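Local coordinates for extracellular haem-binding protein (Streptomyces reticuli, PDB 3FPW), which binds and probably degrades haem outside the cell, and as an oligomeric assembly interacts with its cognate two-component sensor kinase, at residues H64-V78 and V90-L103. Residues are numbered along the deposited sequence; the frame is centred on the assembly and turned at random.
Sequences HLTLEAATKAARAAV and VAVVDRNGNTLVTL
The axis of helix 67-78 comes within 8.2 Å of that of strand 90-94, running nearly antiparallel at 153°, with A74 set against V90; on the strand just before the helix, H64 stands opposite D94. The helix packs on a β-hairpin of the antiparallel sheet in this HbpS-like fold; the other face of the sheet is packed by helix 112-126. Small helix residues let the helix sit close: the A74 methyl drops among the valines and touches L103 CD1 at 3.6 Å and V101 CG1 at 3.7 Å. A classic bulge turns both L100 and V101 to the helix; V101 CG2, beside its own backbone N (CG1 anti, chi1 172°), abuts L67 CD1. At the open end of the hairpin, V78 CG2 meets V90 CG2 at 3.6 Å. Polar contacts take over at the turn, where H64 ND1 donates in its ring plane to the syn side of D94 OD1 (2.8 Å, 165°). A water joins that oxygen to L65 N, while D94 OD2 accepts from N96 N in an Asx turn. With an alanine here, ND1 and the water would probably lose this acceptor, and N96 N its partner in the turn. H64 NE2 is hydrogen-bonded to S62 OG of its own chain and of a neighbouring subunit. Beyond D94, N98 N reaches N96 OD1 in the carbonyl plane at 2.9 Å.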
ATOM      1  N   HIS A  64       4.038  26.352  14.179  1.00 16.31           N
ATOM      2  CA  HIS A  64       4.427  25.885  12.838  1.00 16.40           C
ATOM      3  C   HIS A  64       5.121  26.961  12.037  1.00 15.85           C
ATOM      4  O   HIS A  64       4.877  28.154  12.257  1.00 16.72           O
ATOM      5  CB  HIS A  64       3.148  25.553  12.088  1.00 16.62           C
ATOM      6  CG  HIS A  64       2.292  24.600  12.839  1.00 17.21           C
ATOM      7  ND1 HIS A  64       2.430  23.237  12.706  1.00 17.79           N
ATOM      8  CD2 HIS A  64       1.356  24.801  13.798  1.00 19.33           C
ATOM      9  CE1 HIS A  64       1.582  22.637  13.526  1.00 20.46           C
ATOM     10  NE2 HIS A  64       0.925  23.566  14.202  1.00 21.22           N
ATOM     11  N   LEU A  65       5.949  26.541  11.087  1.00 15.52           N
ATOM     12  CA  LEU A  65       6.345  27.431  10.003  1.00 15.82           C
ATOM     13  C   LEU A  65       5.102  27.764   9.194  1.00 16.02           C
ATOM     14  O   LEU A  65       4.232  26.901   8.953  1.00 16.74           O
ATOM     15  CB  LEU A  65       7.370  26.764   9.075  1.00 16.13           C
ATOM     16  CG  LEU A  65       8.729  26.363   9.612  1.00 16.60           C
ATOM     17  CD1 LEU A  65       9.585  25.835   8.472  1.00 16.33           C
ATOM     18  CD2 LEU A  65       9.385  27.556  10.271  1.00 17.19           C
ATOM     19  N   THR A  66       5.003  29.023   8.768  1.00 16.14           N
ATOM     20  CA  THR A  66       4.018  29.390   7.782  1.00 16.49           C
ATOM     21  C   THR A  66       4.403  28.769   6.449  1.00 15.73           C
ATOM     22  O   THR A  66       5.580  28.446   6.213  1.00 14.85           O
ATOM     23  CB  THR A  66       3.973  30.919   7.612  1.00 16.13           C
ATOM     24  OG1 THR A  66       5.239  31.392   7.134  1.00 16.68           O
ATOM     25  CG2 THR A  66       3.617  31.611   8.956  1.00 17.54           C
ATOM     26  N   LEU A  67       3.422  28.571   5.572  1.00 16.14           N
ATOM     27  CA  LEU A  67       3.756  28.163   4.204  1.00 16.27           C
ATOM     28  C   LEU A  67       4.797  29.092   3.584  1.00 16.44           C
ATOM     29  O   LEU A  67       5.739  28.623   2.933  1.00 16.35           O
ATOM     30  CB  LEU A  67       2.522  28.089   3.317  1.00 15.48           C
ATOM     31  CG  LEU A  67       2.861  27.674   1.870  1.00 14.76           C
ATOM     32  CD1 LEU A  67       3.583  26.304   1.788  1.00 13.58           C
ATOM     33  CD2 LEU A  67       1.605  27.655   1.031  1.00 15.84           C
ATOM     34  N   GLU A  68       4.640  30.400   3.783  1.00 16.81           N
ATOM     35  CA  GLU A  68       5.611  31.361   3.252  1.00 17.04           C
ATOM     36  C   GLU A  68       7.048  31.029   3.707  1.00 16.43           C
ATOM     37  O   GLU A  68       7.987  31.019   2.886  1.00 15.31           O
ATOM     38  CB  GLU A  68       5.215  32.796   3.656  1.00 18.57           C
ATOM     39  CG  GLU A  68       6.213  33.859   3.203  1.00 22.86           C
ATOM     40  CD  GLU A  68       5.873  35.266   3.700  1.00 29.90           C
ATOM     41  OE1 GLU A  68       6.446  36.228   3.143  1.00 33.07           O
ATOM     42  OE2 GLU A  68       5.060  35.419   4.655  1.00 32.28           O
ATOM     43  N   ALA A  69       7.219  30.757   5.004  1.00 15.66           N
ATOM     44  CA  ALA A  69       8.560  30.464   5.544  1.00 16.26           C
ATOM     45  C   ALA A  69       9.065  29.121   5.034  1.00 16.10           C
ATOM     46  O   ALA A  69      10.232  28.990   4.638  1.00 16.04           O
ATOM     47  CB  ALA A  69       8.517  30.438   7.062  1.00 17.11           C
ATOM     48  N   ALA A  70       8.200  28.120   5.030  1.00 15.54           N
ATOM     49  CA  ALA A  70       8.634  26.799   4.528  1.00 15.36           C
ATOM     50  C   ALA A  70       9.049  26.854   3.060  1.00 15.87           C
ATOM     51  O   ALA A  70      10.014  26.200   2.631  1.00 15.10           O
ATOM     52  CB  ALA A  70       7.521  25.791   4.718  1.00 15.79           C
ATOM     53  N   THR A  71       8.306  27.626   2.279  1.00 15.73           N
ATOM     54  CA  THR A  71       8.632  27.810   0.867  1.00 16.15           C
ATOM     55  C   THR A  71       9.959  28.536   0.680  1.00 15.84           C
ATOM     56  O   THR A  71      10.780  28.134  -0.144  1.00 16.19           O
ATOM     57  CB  THR A  71       7.524  28.599   0.156  1.00 15.92           C
ATOM     58  OG1 THR A  71       6.292  27.872   0.276  1.00 16.73           O
ATOM     59  CG2 THR A  71       7.870  28.803  -1.333  1.00 17.27           C
ATOM     60  N   LYS A  72      10.167  29.596   1.459  1.00 15.52           N
ATOM     61  CA  LYS A  72      11.425  30.359   1.380  1.00 15.89           C
ATOM     62  C   LYS A  72      12.607  29.432   1.660  1.00 15.35           C
ATOM     63  O   LYS A  72      13.622  29.489   0.944  1.00 15.19           O
ATOM     64  CB  LYS A  72      11.365  31.521   2.389  1.00 17.02           C
ATOM     65  CG  LYS A  72      12.646  32.327   2.571  1.00 20.87           C
ATOM     66  CD  LYS A  72      12.399  33.604   3.386  1.00 25.27           C
ATOM     67  CE  LYS A  72      12.214  33.313   4.879  1.00 27.92           C
ATOM     68  NZ  LYS A  72      12.384  34.548   5.739  1.00 29.76           N
ATOM     69  N   ALA A  73      12.482  28.594   2.690  1.00 15.40           N
ATOM     70  CA  ALA A  73      13.560  27.692   3.074  1.00 14.95           C
ATOM     71  C   ALA A  73      13.808  26.637   1.979  1.00 14.62           C
ATOM     72  O   ALA A  73      14.952  26.341   1.605  1.00 14.87           O
ATOM     73  CB  ALA A  73      13.237  27.009   4.422  1.00 15.03           C
ATOM     74  N   ALA A  74      12.736  26.053   1.470  1.00 14.62           N
ATOM     75  CA  ALA A  74      12.878  25.039   0.437  1.00 14.31           C
ATOM     76  C   ALA A  74      13.574  25.630  -0.773  1.00 14.49           C
ATOM     77  O   ALA A  74      14.493  25.034  -1.324  1.00 14.04           O
ATOM     78  CB  ALA A  74      11.514  24.488   0.055  1.00 14.89           C
ATOM     79  N   ARG A  75      13.125  26.808  -1.184  1.00 14.73           N
ATOM     80  CA  ARG A  75      13.691  27.464  -2.350  1.00 15.27           C
ATOM     81  C   ARG A  75      15.172  27.772  -2.135  1.00 15.09           C
ATOM     82  O   ARG A  75      15.977  27.653  -3.063  1.00 16.17           O
ATOM     83  CB  ARG A  75      12.873  28.727  -2.688  1.00 14.86           C
ATOM     84  CG  ARG A  75      11.527  28.374  -3.273  1.00 15.61           C
ATOM     85  CD  ARG A  75      10.740  29.616  -3.631  1.00 16.53           C
ATOM     86  NE  ARG A  75      11.291  30.255  -4.829  1.00 21.65           N
ATOM     87  CZ  ARG A  75      11.358  31.568  -5.004  1.00 25.49           C
ATOM     88  NH1 ARG A  75      10.958  32.383  -4.037  1.00 28.54           N
ATOM     89  NH2 ARG A  75      11.859  32.064  -6.125  1.00 26.33           N
ATOM     90  N   ALA A  76      15.542  28.152  -0.918  1.00 15.83           N
ATOM     91  CA  ALA A  76      16.948  28.467  -0.622  1.00 15.57           C
ATOM     92  C   ALA A  76      17.827  27.229  -0.729  1.00 16.05           C
ATOM     93  O   ALA A  76      18.967  27.298  -1.158  1.00 16.90           O
ATOM     94  CB  ALA A  76      17.063  29.089   0.755  1.00 15.89           C
ATOM     95  N   ALA A  77      17.296  26.086  -0.338  1.00 15.59           N
ATOM     96  CA  ALA A  77      18.050  24.846  -0.441  1.00 15.49           C
ATOM     97  C   ALA A  77      18.246  24.502  -1.910  1.00 16.55           C
ATOM     98  O   ALA A  77      19.344  24.149  -2.321  1.00 16.55           O
ATOM     99  CB  ALA A  77      17.337  23.722   0.308  1.00 15.78           C
ATOM    100  N   VAL A  78      17.194  24.620  -2.714  1.00 16.98           N
ATOM    101  CA  VAL A  78      17.347  24.360  -4.145  1.00 17.75           C
ATOM    102  C   VAL A  78      18.377  25.314  -4.742  1.00 18.60           C
ATOM    103  O   VAL A  78      19.259  24.907  -5.499  1.00 18.46           O
ATOM    104  CB  VAL A  78      16.011  24.486  -4.913  1.00 18.44           C
ATOM    105  CG1 VAL A  78      16.261  24.445  -6.433  1.00 18.87           C
ATOM    106  CG2 VAL A  78      15.070  23.381  -4.498  1.00 19.33           C
ATOM    107  N   VAL A  90      13.760  18.718  -2.621  1.00 13.26           N
ATOM    108  CA  VAL A  90      13.749  19.298  -1.284  1.00 13.90           C
ATOM    109  C   VAL A  90      12.349  19.144  -0.709  1.00 13.63           C
ATOM    110  O   VAL A  90      11.348  19.330  -1.409  1.00 14.66           O
ATOM    111  CB  VAL A  90      14.159  20.802  -1.306  1.00 13.52           C
ATOM    112  CG1 VAL A  90      14.178  21.379   0.109  1.00 15.64           C
ATOM    113  CG2 VAL A  90      15.535  20.966  -1.934  1.00 12.62           C
ATOM    114  N   ALA A  91      12.275  18.777   0.562  1.00 12.59           N
ATOM    115  CA  ALA A  91      10.974  18.701   1.228  1.00 12.55           C
ATOM    116  C   ALA A  91      11.029  19.434   2.538  1.00 12.85           C
ATOM    117  O   ALA A  91      12.045  19.355   3.251  1.00 12.53           O
ATOM    118  CB  ALA A  91      10.576  17.259   1.486  1.00 12.40           C
ATOM    119  N   VAL A  92       9.915  20.075   2.910  1.00 12.54           N
ATOM    120  CA  VAL A  92       9.794  20.581   4.279  1.00 13.00           C
ATOM    121  C   VAL A  92       8.614  19.860   4.923  1.00 12.98           C
ATOM    122  O   VAL A  92       7.511  19.856   4.371  1.00 13.70           O
ATOM    123  CB  VAL A  92       9.577  22.113   4.311  1.00 13.71           C
ATOM    124  CG1 VAL A  92       9.408  22.629   5.739  1.00 12.73           C
ATOM    125  CG2 VAL A  92      10.727  22.848   3.584  1.00 13.53           C
ATOM    126  N   VAL A  93       8.866  19.216   6.059  1.00 12.67           N
ATOM    127  CA  VAL A  93       7.863  18.405   6.744  1.00 12.61           C
ATOM    128  C   VAL A  93       7.624  18.977   8.154  1.00 12.73           C
ATOM    129  O   VAL A  93       8.553  19.274   8.905  1.00 13.21           O
ATOM    130  CB  VAL A  93       8.311  16.908   6.815  1.00 12.38           C
ATOM    131  CG1 VAL A  93       7.341  16.078   7.667  1.00 11.66           C
ATOM    132  CG2 VAL A  93       8.445  16.307   5.402  1.00 12.14           C
ATOM    133  N   ASP A  94       6.362  19.171   8.500  1.00 13.08           N
ATOM    134  CA  ASP A  94       5.992  19.691   9.812  1.00 13.38           C
ATOM    135  C   ASP A  94       6.271  18.656  10.912  1.00 13.58           C
ATOM    136  O   ASP A  94       6.278  17.444  10.669  1.00 13.45           O
ATOM    137  CB  ASP A  94       4.473  20.003   9.787  1.00 13.38           C
ATOM    138  CG  ASP A  94       4.042  20.926  10.920  1.00 13.66           C
ATOM    139  OD1 ASP A  94       3.930  22.153  10.662  1.00 16.28           O
ATOM    140  OD2 ASP A  94       3.857  20.439  12.061  1.00 15.42           O
ATOM    141  N   ARG A  95       6.429  19.140  12.130  1.00 12.69           N
ATOM    142  CA  ARG A  95       6.560  18.276  13.295  1.00 12.59           C
ATOM    143  C   ARG A  95       5.346  17.352  13.439  1.00 13.71           C
ATOM    144  O   ARG A  95       5.422  16.275  14.048  1.00 14.16           O
ATOM    145  CB  ARG A  95       6.754  19.156  14.543  1.00 12.29           C
ATOM    146  CG  ARG A  95       6.656  18.423  15.861  1.00 12.83           C
ATOM    147  CD  ARG A  95       7.764  17.413  16.122  1.00 13.59           C
ATOM    148  NE  ARG A  95       7.583  16.867  17.480  1.00 15.64           N
ATOM    149  CZ  ARG A  95       8.418  16.007  18.048  1.00 17.03           C
ATOM    150  NH1 ARG A  95       9.490  15.604  17.384  1.00 17.00           N
ATOM    151  NH2 ARG A  95       8.188  15.543  19.285  1.00 16.69           N
ATOM    152  N   ASN A  96       4.218  17.750  12.875  1.00 12.84           N
ATOM    153  CA  ASN A  96       3.055  16.865  12.958  1.00 13.27           C
ATOM    154  C   ASN A  96       2.941  15.867  11.837  1.00 14.27           C
ATOM    155  O   ASN A  96       2.100  14.979  11.915  1.00 14.58           O
ATOM    156  CB  ASN A  96       1.743  17.698  12.906  1.00 13.27           C
ATOM    157  CG  ASN A  96       1.500  18.378  11.531  1.00 11.91           C
ATOM    158  OD1 ASN A  96       2.036  17.958  10.491  1.00 14.50           O
ATOM    159  ND2 ASN A  96       0.656  19.408  11.532  1.00 12.89           N
ATOM    160  N   GLY A  97       3.840  15.883  10.855  1.00 14.50           N
ATOM    161  CA  GLY A  97       4.440  14.730  10.236  1.00 14.05           C
ATOM    162  C   GLY A  97       3.907  15.004   8.798  1.00 13.54           C
ATOM    163  O   GLY A  97       4.165  14.252   7.837  1.00 14.55           O
ATOM    164  N   ASN A  98       3.173  16.117   8.611  1.00 12.88           N
ATOM    165  CA  ASN A  98       2.667  16.492   7.265  1.00 13.38           C
ATOM    166  C   ASN A  98       3.707  17.178   6.389  1.00 13.35           C
ATOM    167  O   ASN A  98       4.422  18.080   6.847  1.00 14.32           O
ATOM    168  CB  ASN A  98       1.464  17.449   7.345  1.00 12.31           C
ATOM    169  CG  ASN A  98       0.216  16.784   7.907  1.00 14.99           C
ATOM    170  OD1 ASN A  98       0.072  15.567   7.866  1.00 17.48           O
ATOM    171  ND2 ASN A  98      -0.700  17.606   8.442  1.00 16.52           N
ATOM    172  N   THR A  99       3.766  16.781   5.120  1.00 13.62           N
ATOM    173  CA  THR A  99       4.618  17.505   4.175  1.00 13.42           C
ATOM    174  C   THR A  99       3.978  18.843   3.876  1.00 13.35           C
ATOM    175  O   THR A  99       2.798  18.906   3.552  1.00 14.30           O
ATOM    176  CB  THR A  99       4.798  16.723   2.873  1.00 13.84           C
ATOM    177  OG1 THR A  99       5.431  15.470   3.179  1.00 14.93           O
ATOM    178  CG2 THR A  99       5.662  17.486   1.880  1.00 13.64           C
ATOM    179  N   LEU A 100       4.756  19.911   4.002  1.00 12.90           N
ATOM    180  CA  LEU A 100       4.294  21.280   3.742  1.00 12.81           C
ATOM    181  C   LEU A 100       4.700  21.787   2.366  1.00 13.09           C
ATOM    182  O   LEU A 100       3.931  22.482   1.704  1.00 13.07           O
ATOM    183  CB  LEU A 100       4.891  22.241   4.771  1.00 13.09           C
ATOM    184  CG  LEU A 100       4.603  21.944   6.236  1.00 13.64           C
ATOM    185  CD1 LEU A 100       5.156  23.112   7.052  1.00 14.67           C
ATOM    186  CD2 LEU A 100       3.121  21.776   6.495  1.00 15.50           C
ATOM    187  N   VAL A 101       5.912  21.434   1.930  1.00 13.03           N
ATOM    188  CA  VAL A 101       6.436  21.870   0.637  1.00 13.16           C
ATOM    189  C   VAL A 101       7.287  20.756   0.045  1.00 13.45           C
ATOM    190  O   VAL A 101       8.064  20.132   0.766  1.00 13.62           O
ATOM    191  CB  VAL A 101       7.371  23.115   0.779  1.00 13.06           C
ATOM    192  CG1 VAL A 101       8.061  23.443  -0.569  1.00 14.43           C
ATOM    193  CG2 VAL A 101       6.596  24.312   1.266  1.00 13.55           C
ATOM    194  N   THR A 102       7.142  20.515  -1.249  1.00 12.66           N
ATOM    195  CA  THR A 102       8.137  19.728  -1.991  1.00 13.00           C
ATOM    196  C   THR A 102       8.495  20.448  -3.255  1.00 13.46           C
ATOM    197  O   THR A 102       7.642  21.101  -3.889  1.00 12.46           O
ATOM    198  CB  THR A 102       7.650  18.312  -2.375  1.00 13.53           C
ATOM    199  OG1 THR A 102       6.482  18.400  -3.209  1.00 13.66           O
ATOM    200  CG2 THR A 102       7.358  17.499  -1.138  1.00 12.63           C
ATOM    201  N   LEU A 103       9.766  20.316  -3.643  1.00 12.73           N
ATOM    202  CA  LEU A 103      10.251  20.921  -4.875  1.00 13.72           C
ATOM    203  C   LEU A 103      11.164  19.900  -5.517  1.00 13.76           C
ATOM    204  O   LEU A 103      12.129  19.449  -4.879  1.00 14.57           O
ATOM    205  CB  LEU A 103      11.067  22.160  -4.550  1.00 13.50           C
ATOM    206  CG  LEU A 103      10.387  23.330  -3.841  1.00 13.20           C
ATOM    207  CD1 LEU A 103      11.459  24.406  -3.571  1.00 13.92           C
ATOM    208  CD2 LEU A 103       9.262  23.880  -4.704  1.00 15.07           C
TER
HETATM  209  O   HOH W   1       6.145  23.703  10.664  1.00 16.19           O